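Local coordinates for transcriptional activator PlcR protein (Bacillus thuringiensis, PDB 3U3W) that activates transcription of virulence genes by binding DNA in response to the quorum-sensing signal peptide PapR, at residues Tyr91-Leu102 and Leu115-Leu126. Numbering follows the deposited sequence.
Sequences YKEIYNKVWNEL and LQWQYYVAAYVL
Tyr119 pushes its ring as a knob into a hole formed by Tyr95, Val98, Trp99 and Leu102. With CG anti to the backbone N (chi1 157°), it runs alongside Tyr95, the two side chains pointing the same way. Their rings are tilted by 22° but slid apart, so they barely overlap and meet mainly where Tyr95 CE1 comes 3.6 Å from Tyr119 CE1. Trp99 extends this aromatic cluster, its CE3 4.0 Å from Tyr119 CE1. Tyrosine suits this margin because its ring packs while its hydroxyl tolerates water.

The axes of segments 91-102 and 115-125 pass 8.7 Å apart at closest, roughly antiparallel at 141°, as the helical hairpin expected of a tetratricopeptide-type repeat domain. Small Ala122 lets them come near: its CB lies 3.8 Å from Tyr91 O and also meets Ile94 CG2.

Branched Leu102 and Leu115 make an aliphatic contact, sliding past each other in opposite directions, Leu102 CD2 3.7 Å from Leu115 CB; Leu115 also covers the methylenes of Glu101, whose carboxylate pairs with Arg74 and Lys104.

A CH-pi contact sets Val125 CG2 4.0 Å above the Tyr91 ring centre. Tyr91 and Val121 also pack on an aromatic side chain of the bound peptide.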
ATOM      1  N   TYR A  91      12.231  18.721   9.735  1.00 33.53           N
ATOM      2  CA  TYR A  91      11.140  19.597  10.137  1.00 34.70           C
ATOM      3  C   TYR A  91      11.280  21.043   9.676  1.00 34.17           C
ATOM      4  O   TYR A  91      10.273  21.700   9.375  1.00 31.57           O
ATOM      5  CB  TYR A  91      10.901  19.491  11.645  1.00 30.22           C
ATOM      6  CG  TYR A  91      10.294  18.149  12.040  1.00 27.65           C
ATOM      7  CD1 TYR A  91       8.971  17.841  11.714  1.00 22.06           C
ATOM      8  CD2 TYR A  91      11.042  17.196  12.726  1.00 28.52           C
ATOM      9  CE1 TYR A  91       8.405  16.633  12.064  1.00 21.33           C
ATOM     10  CE2 TYR A  91      10.485  15.975  13.088  1.00 30.56           C
ATOM     11  CZ  TYR A  91       9.169  15.697  12.755  1.00 31.88           C
ATOM     12  OH  TYR A  91       8.623  14.480  13.097  1.00 24.35           O
ATOM     13  N   LYS A  92      12.517  21.532   9.614  1.00 26.83           N
ATOM     14  CA  LYS A  92      12.790  22.841   9.016  1.00 37.96           C
ATOM     15  C   LYS A  92      12.208  22.918   7.597  1.00 40.95           C
ATOM     16  O   LYS A  92      11.398  23.802   7.285  1.00 34.81           O
ATOM     17  CB  LYS A  92      14.298  23.118   8.971  1.00 36.21           C
ATOM     18  CG  LYS A  92      14.732  24.410   9.686  1.00 64.33           C
ATOM     19  CD  LYS A  92      13.971  25.654   9.186  1.00 70.34           C
ATOM     20  CE  LYS A  92      14.392  26.932   9.943  1.00 68.30           C
ATOM     21  NZ  LYS A  92      13.543  28.124   9.598  1.00 58.05           N
ATOM     22  N   GLU A  93      12.607  21.976   6.745  0.97 27.04           N
ATOM     23  CA  GLU A  93      12.137  21.980   5.365  0.97 34.22           C
ATOM     24  C   GLU A  93      10.628  21.853   5.270  0.97 31.41           C
ATOM     25  O   GLU A  93       9.995  22.556   4.497  0.97 35.19           O
ATOM     26  CB  GLU A  93      12.809  20.878   4.563  0.97 35.39           C
ATOM     27  CG  GLU A  93      14.134  20.496   5.143  0.97 57.55           C
ATOM     28  CD  GLU A  93      14.977  19.724   4.169  0.97 68.02           C
ATOM     29  OE1 GLU A  93      14.668  19.783   2.955  0.97 69.31           O
ATOM     30  OE2 GLU A  93      15.942  19.062   4.618  0.97 53.93           O
ATOM     31  N   ILE A  94      10.053  20.951   6.053  1.00 35.14           N
ATOM     32  CA  ILE A  94       8.606  20.833   6.090  1.00 40.26           C
ATOM     33  C   ILE A  94       7.971  22.172   6.413  1.00 31.88           C
ATOM     34  O   ILE A  94       7.003  22.599   5.774  1.00 36.53           O
ATOM     35  CB  ILE A  94       8.170  19.802   7.135  1.00 36.90           C
ATOM     36  CG1 ILE A  94       8.724  18.429   6.734  1.00 35.56           C
ATOM     37  CG2 ILE A  94       6.636  19.825   7.300  1.00 18.84           C
ATOM     38  CD1 ILE A  94       8.215  17.251   7.555  1.00 32.52           C
ATOM     39  N   TYR A  95       8.522  22.823   7.429  1.00 30.84           N
ATOM     40  CA  TYR A  95       8.024  24.112   7.889  1.00 32.51           C
ATOM     41  C   TYR A  95       8.010  25.154   6.762  1.00 33.06           C
ATOM     42  O   TYR A  95       7.001  25.827   6.526  1.00 35.79           O
ATOM     43  CB  TYR A  95       8.873  24.593   9.075  1.00 29.71           C
ATOM     44  CG  TYR A  95       8.478  25.938   9.611  1.00 34.38           C
ATOM     45  CD1 TYR A  95       7.427  26.068  10.522  1.00 40.16           C
ATOM     46  CD2 TYR A  95       9.156  27.090   9.215  1.00 33.71           C
ATOM     47  CE1 TYR A  95       7.061  27.303  11.022  1.00 33.57           C
ATOM     48  CE2 TYR A  95       8.802  28.332   9.717  1.00 38.36           C
ATOM     49  CZ  TYR A  95       7.758  28.432  10.612  1.00 42.99           C
ATOM     50  OH  TYR A  95       7.409  29.667  11.086  1.00 49.78           O
ATOM     51  N   ASN A  96       9.133  25.278   6.065  1.00 31.80           N
ATOM     52  CA  ASN A  96       9.230  26.178   4.913  1.00 39.98           C
ATOM     53  C   ASN A  96       8.372  25.754   3.726  1.00 39.23           C
ATOM     54  O   ASN A  96       7.646  26.573   3.147  1.00 36.16           O
ATOM     55  CB  ASN A  96      10.683  26.318   4.460  1.00 37.77           C
ATOM     56  CG  ASN A  96      11.536  27.054   5.467  1.00 33.90           C
ATOM     57  OD1 ASN A  96      11.070  27.989   6.124  1.00 34.44           O
ATOM     58  ND2 ASN A  96      12.789  26.636   5.600  1.00 45.92           N
ATOM     59  N   LYS A  97       8.458  24.474   3.370  1.00 35.22           N
ATOM     60  CA  LYS A  97       7.729  23.945   2.219  1.00 31.92           C
ATOM     61  C   LYS A  97       6.219  24.141   2.390  1.00 36.77           C
ATOM     62  O   LYS A  97       5.533  24.658   1.506  1.00 37.46           O
ATOM     63  CB  LYS A  97       8.069  22.466   2.014  1.00 36.51           C
ATOM     64  CG  LYS A  97       7.174  21.737   1.013  1.00 33.19           C
ATOM     65  CD  LYS A  97       7.615  20.289   0.828  1.00 41.47           C
ATOM     66  CE  LYS A  97       6.794  19.597  -0.252  1.00 46.43           C
ATOM     67  NZ  LYS A  97       6.977  20.261  -1.584  1.00 40.60           N
ATOM     68  N   VAL A  98       5.710  23.746   3.546  1.00 33.02           N
ATOM     69  CA  VAL A  98       4.284  23.828   3.819  1.00 36.72           C
ATOM     70  C   VAL A  98       3.786  25.269   4.014  1.00 42.50           C
ATOM     71  O   VAL A  98       2.657  25.613   3.628  1.00 34.28           O
ATOM     72  CB  VAL A  98       3.938  22.972   5.050  1.00 35.24           C
ATOM     73  CG1 VAL A  98       2.610  23.389   5.647  1.00 26.93           C
ATOM     74  CG2 VAL A  98       3.944  21.507   4.664  1.00 32.45           C
ATOM     75  N   TRP A  99       4.622  26.107   4.625  1.00 39.14           N
ATOM     76  CA  TRP A  99       4.269  27.515   4.780  1.00 46.35           C
ATOM     77  C   TRP A  99       4.062  28.195   3.418  1.00 35.67           C
ATOM     78  O   TRP A  99       3.092  28.927   3.220  1.00 36.10           O
ATOM     79  CB  TRP A  99       5.301  28.280   5.619  1.00 44.28           C
ATOM     80  CG  TRP A  99       4.991  29.725   5.641  1.00 38.33           C
ATOM     81  CD1 TRP A  99       5.677  30.723   5.003  1.00 44.55           C
ATOM     82  CD2 TRP A  99       3.861  30.352   6.272  1.00 42.34           C
ATOM     83  NE1 TRP A  99       5.057  31.937   5.220  1.00 33.54           N
ATOM     84  CE2 TRP A  99       3.944  31.737   5.997  1.00 42.06           C
ATOM     85  CE3 TRP A  99       2.802  29.881   7.058  1.00 46.41           C
ATOM     86  CZ2 TRP A  99       2.999  32.655   6.476  1.00 41.82           C
ATOM     87  CZ3 TRP A  99       1.865  30.799   7.540  1.00 48.61           C
ATOM     88  CH2 TRP A  99       1.971  32.170   7.242  1.00 35.54           C
ATOM     89  N   ASN A 100       4.966  27.934   2.479  1.00 37.97           N
ATOM     90  CA  ASN A 100       4.823  28.464   1.118  1.00 48.68           C
ATOM     91  C   ASN A 100       3.516  28.067   0.464  1.00 43.50           C
ATOM     92  O   ASN A 100       2.821  28.902  -0.107  1.00 47.59           O
ATOM     93  CB  ASN A 100       6.011  28.070   0.238  1.00 36.29           C
ATOM     94  CG  ASN A 100       7.253  28.886   0.564  1.00 65.75           C
ATOM     95  OD1 ASN A 100       7.149  30.000   1.089  1.00 60.73           O
ATOM     96  ND2 ASN A 100       8.428  28.338   0.264  1.00 57.72           N
ATOM     97  N   GLU A 101       3.179  26.789   0.565  1.00 46.20           N
ATOM     98  CA  GLU A 101       1.927  26.305   0.026  1.00 40.99           C
ATOM     99  C   GLU A 101       0.734  26.947   0.732  1.00 44.65           C
ATOM    100  O   GLU A 101      -0.290  27.241   0.113  1.00 49.55           O
ATOM    101  CB  GLU A 101       1.860  24.783   0.143  1.00 40.11           C
ATOM    102  CG  GLU A 101       0.671  24.180  -0.568  1.00 43.24           C
ATOM    103  CD  GLU A 101       0.782  24.310  -2.082  1.00 57.31           C
ATOM    104  OE1 GLU A 101       1.930  24.292  -2.587  1.00 50.54           O
ATOM    105  OE2 GLU A 101      -0.271  24.438  -2.756  1.00 43.92           O
ATOM    106  N   LEU A 102       0.868  27.150   2.036  1.00 46.21           N
ATOM    107  CA  LEU A 102      -0.236  27.659   2.847  1.00 50.34           C
ATOM    108  C   LEU A 102      -0.611  29.087   2.482  1.00 56.18           C
ATOM    109  O   LEU A 102      -1.777  29.479   2.605  1.00 54.80           O
ATOM    110  CB  LEU A 102       0.105  27.573   4.342  1.00 37.06           C
ATOM    111  CG  LEU A 102      -0.293  26.269   5.032  1.00 44.49           C
ATOM    112  CD1 LEU A 102       0.404  26.108   6.391  1.00 38.06           C
ATOM    113  CD2 LEU A 102      -1.813  26.241   5.186  1.00 35.60           C
ATOM    114  N   LEU A 115      -1.975  20.464   5.365  1.00 36.78           N
ATOM    115  CA  LEU A 115      -0.911  21.470   5.492  1.00 34.84           C
ATOM    116  C   LEU A 115      -0.771  22.012   6.926  1.00 29.43           C
ATOM    117  O   LEU A 115       0.327  22.084   7.475  1.00 29.22           O
ATOM    118  CB  LEU A 115      -1.161  22.631   4.533  1.00 34.28           C
ATOM    119  CG  LEU A 115      -1.267  22.349   3.031  1.00 38.69           C
ATOM    120  CD1 LEU A 115      -1.804  23.590   2.332  1.00 28.88           C
ATOM    121  CD2 LEU A 115       0.071  21.877   2.428  1.00 28.06           C
ATOM    122  N   GLN A 116      -1.900  22.395   7.509  1.00 20.00           N
ATOM    123  CA  GLN A 116      -1.945  22.940   8.861  1.00 38.28           C
ATOM    124  C   GLN A 116      -1.464  21.941   9.913  1.00 37.12           C
ATOM    125  O   GLN A 116      -0.628  22.284  10.750  1.00 31.49           O
ATOM    126  CB  GLN A 116      -3.360  23.440   9.193  1.00 30.78           C
ATOM    127  CG  GLN A 116      -3.798  24.616   8.317  1.00 45.86           C
ATOM    128  CD  GLN A 116      -5.016  25.348   8.853  1.00 57.32           C
ATOM    129  OE1 GLN A 116      -6.130  24.815   8.846  1.00 68.18           O
ATOM    130  NE2 GLN A 116      -4.812  26.576   9.322  1.00 66.81           N
ATOM    131  N   TRP A 117      -1.996  20.716   9.860  1.00 30.78           N
ATOM    132  CA  TRP A 117      -1.503  19.616  10.689  1.00 24.13           C
ATOM    133  C   TRP A 117       0.022  19.545  10.607  1.00 34.38           C
ATOM    134  O   TRP A 117       0.702  19.645  11.629  1.00 26.56           O
ATOM    135  CB  TRP A 117      -2.186  18.283  10.291  1.00 33.01           C
ATOM    136  CG  TRP A 117      -1.437  17.019  10.625  1.00 33.96           C
ATOM    137  CD1 TRP A 117      -0.703  16.760  11.752  1.00 36.38           C
ATOM    138  CD2 TRP A 117      -1.333  15.843   9.806  1.00 32.10           C
ATOM    139  NE1 TRP A 117      -0.155  15.492  11.684  1.00 34.89           N
ATOM    140  CE2 TRP A 117      -0.524  14.916  10.498  1.00 29.43           C
ATOM    141  CE3 TRP A 117      -1.848  15.485   8.558  1.00 40.46           C
ATOM    142  CZ2 TRP A 117      -0.213  13.667   9.976  1.00 32.66           C
ATOM    143  CZ3 TRP A 117      -1.545  14.231   8.049  1.00 36.12           C
ATOM    144  CH2 TRP A 117      -0.732  13.346   8.754  1.00 35.69           C
ATOM    145  N   GLN A 118       0.565  19.422   9.398  1.00 28.54           N
ATOM    146  CA  GLN A 118       2.011  19.276   9.245  1.00 25.98           C
ATOM    147  C   GLN A 118       2.782  20.520   9.713  1.00 33.46           C
ATOM    148  O   GLN A 118       3.891  20.419  10.246  1.00 22.33           O
ATOM    149  CB  GLN A 118       2.381  18.945   7.790  1.00 25.82           C
ATOM    150  CG  GLN A 118       1.876  17.600   7.320  1.00 28.53           C
ATOM    151  CD  GLN A 118       2.663  16.425   7.912  1.00 35.44           C
ATOM    152  OE1 GLN A 118       3.801  16.577   8.364  1.00 32.36           O
ATOM    153  NE2 GLN A 118       2.054  15.248   7.900  1.00 36.77           N
ATOM    154  N   TYR A 119       2.192  21.692   9.498  1.00 28.80           N
ATOM    155  CA  TYR A 119       2.849  22.947   9.840  1.00 35.48           C
ATOM    156  C   TYR A 119       2.986  23.111  11.359  1.00 36.03           C
ATOM    157  O   TYR A 119       4.057  23.453  11.858  1.00 29.65           O
ATOM    158  CB  TYR A 119       2.105  24.116   9.179  1.00 38.09           C
ATOM    159  CG  TYR A 119       2.282  25.491   9.807  1.00 42.33           C
ATOM    160  CD1 TYR A 119       3.435  26.245   9.607  1.00 48.13           C
ATOM    161  CD2 TYR A 119       1.258  26.052  10.550  1.00 49.64           C
ATOM    162  CE1 TYR A 119       3.570  27.515  10.176  1.00 42.34           C
ATOM    163  CE2 TYR A 119       1.378  27.300  11.112  1.00 64.91           C
ATOM    164  CZ  TYR A 119       2.531  28.028  10.931  1.00 59.78           C
ATOM    165  OH  TYR A 119       2.603  29.279  11.522  1.00 59.26           O
ATOM    166  N   TYR A 120       1.906  22.822  12.076  1.00 26.83           N
ATOM    167  CA  TYR A 120       1.896  22.867  13.533  1.00 35.79           C
ATOM    168  C   TYR A 120       2.862  21.886  14.169  1.00 36.40           C
ATOM    169  O   TYR A 120       3.576  22.249  15.104  1.00 35.81           O
ATOM    170  CB  TYR A 120       0.496  22.589  14.058  1.00 31.58           C
ATOM    171  CG  TYR A 120      -0.457  23.724  13.823  1.00 35.97           C
ATOM    172  CD1 TYR A 120      -0.092  25.042  14.093  1.00 36.56           C
ATOM    173  CD2 TYR A 120      -1.728  23.483  13.326  1.00 33.76           C
ATOM    174  CE1 TYR A 120      -0.991  26.092  13.880  1.00 50.69           C
ATOM    175  CE2 TYR A 120      -2.628  24.517  13.104  1.00 40.42           C
ATOM    176  CZ  TYR A 120      -2.260  25.816  13.384  1.00 49.01           C
ATOM    177  OH  TYR A 120      -3.173  26.822  13.151  1.00 51.00           O
ATOM    178  N   VAL A 121       2.880  20.646  13.680  1.00 27.96           N
ATOM    179  CA  VAL A 121       3.810  19.647  14.201  1.00 28.21           C
ATOM    180  C   VAL A 121       5.240  20.129  13.998  1.00 27.99           C
ATOM    181  O   VAL A 121       6.090  20.035  14.892  1.00 25.27           O
ATOM    182  CB  VAL A 121       3.645  18.258  13.517  1.00 27.46           C
ATOM    183  CG1 VAL A 121       4.798  17.345  13.882  1.00 19.53           C
ATOM    184  CG2 VAL A 121       2.325  17.626  13.888  1.00 26.32           C
ATOM    185  N   ALA A 122       5.492  20.641  12.804  1.00 26.23           N
ATOM    186  CA  ALA A 122       6.797  21.160  12.462  1.00 33.19           C
ATOM    187  C   ALA A 122       7.134  22.335  13.390  1.00 32.04           C
ATOM    188  O   ALA A 122       8.234  22.412  13.945  1.00 37.86           O
ATOM    189  CB  ALA A 122       6.820  21.582  11.006  1.00 20.96           C
ATOM    190  N   ALA A 123       6.171  23.230  13.573  1.00 20.95           N
ATOM    191  CA  ALA A 123       6.362  24.386  14.435  1.00 33.59           C
ATOM    192  C   ALA A 123       6.725  23.936  15.846  1.00 36.98           C
ATOM    193  O   ALA A 123       7.664  24.449  16.451  1.00 36.18           O
ATOM    194  CB  ALA A 123       5.115  25.251  14.449  1.00 26.81           C
ATOM    195  N   TYR A 124       5.985  22.955  16.350  1.00 32.41           N
ATOM    196  CA  TYR A 124       6.216  22.426  17.683  1.00 26.86           C
ATOM    197  C   TYR A 124       7.581  21.748  17.815  1.00 36.74           C
ATOM    198  O   TYR A 124       8.284  21.922  18.815  1.00 34.33           O
ATOM    199  CB  TYR A 124       5.108  21.462  18.090  1.00 22.91           C
ATOM    200  CG  TYR A 124       5.552  20.544  19.186  1.00 35.18           C
ATOM    201  CD1 TYR A 124       5.466  20.933  20.521  1.00 34.91           C
ATOM    202  CD2 TYR A 124       6.092  19.293  18.895  1.00 26.90           C
ATOM    203  CE1 TYR A 124       5.898  20.089  21.541  1.00 30.79           C
ATOM    204  CE2 TYR A 124       6.518  18.441  19.907  1.00 32.44           C
ATOM    205  CZ  TYR A 124       6.420  18.850  21.232  1.00 28.40           C
ATOM    206  OH  TYR A 124       6.858  18.024  22.240  1.00 35.52           O
ATOM    207  N   VAL A 125       7.969  20.972  16.816  1.00 27.42           N
ATOM    208  CA  VAL A 125       9.219  20.252  16.947  1.00 32.84           C
ATOM    209  C   VAL A 125      10.343  21.260  16.934  1.00 31.04           C
ATOM    210  O   VAL A 125      11.348  21.085  17.601  1.00 33.81           O
ATOM    211  CB  VAL A 125       9.413  19.204  15.827  1.00 33.57           C
ATOM    212  CG1 VAL A 125      10.850  18.674  15.818  1.00 23.55           C
ATOM    213  CG2 VAL A 125       8.426  18.088  16.013  1.00 29.03           C
ATOM    214  N   LEU A 126      10.150  22.330  16.170  1.00 38.64           N
ATOM    215  CA  LEU A 126      11.162  23.366  16.031  1.00 38.97           C
ATOM    216  C   LEU A 126      11.151  24.326  17.225  1.00 32.20           C
ATOM    217  O   LEU A 126      11.942  25.265  17.293  1.00 41.60           O
ATOM    218  CB  LEU A 126      10.973  24.122  14.704  1.00 39.65           C
ATOM    219  CG  LEU A 126      11.205  23.300  13.430  1.00 41.90           C
ATOM    220  CD1 LEU A 126      10.902  24.116  12.186  1.00 34.30           C
ATOM    221  CD2 LEU A 126      12.615  22.762  13.380  1.00 27.71           C
TER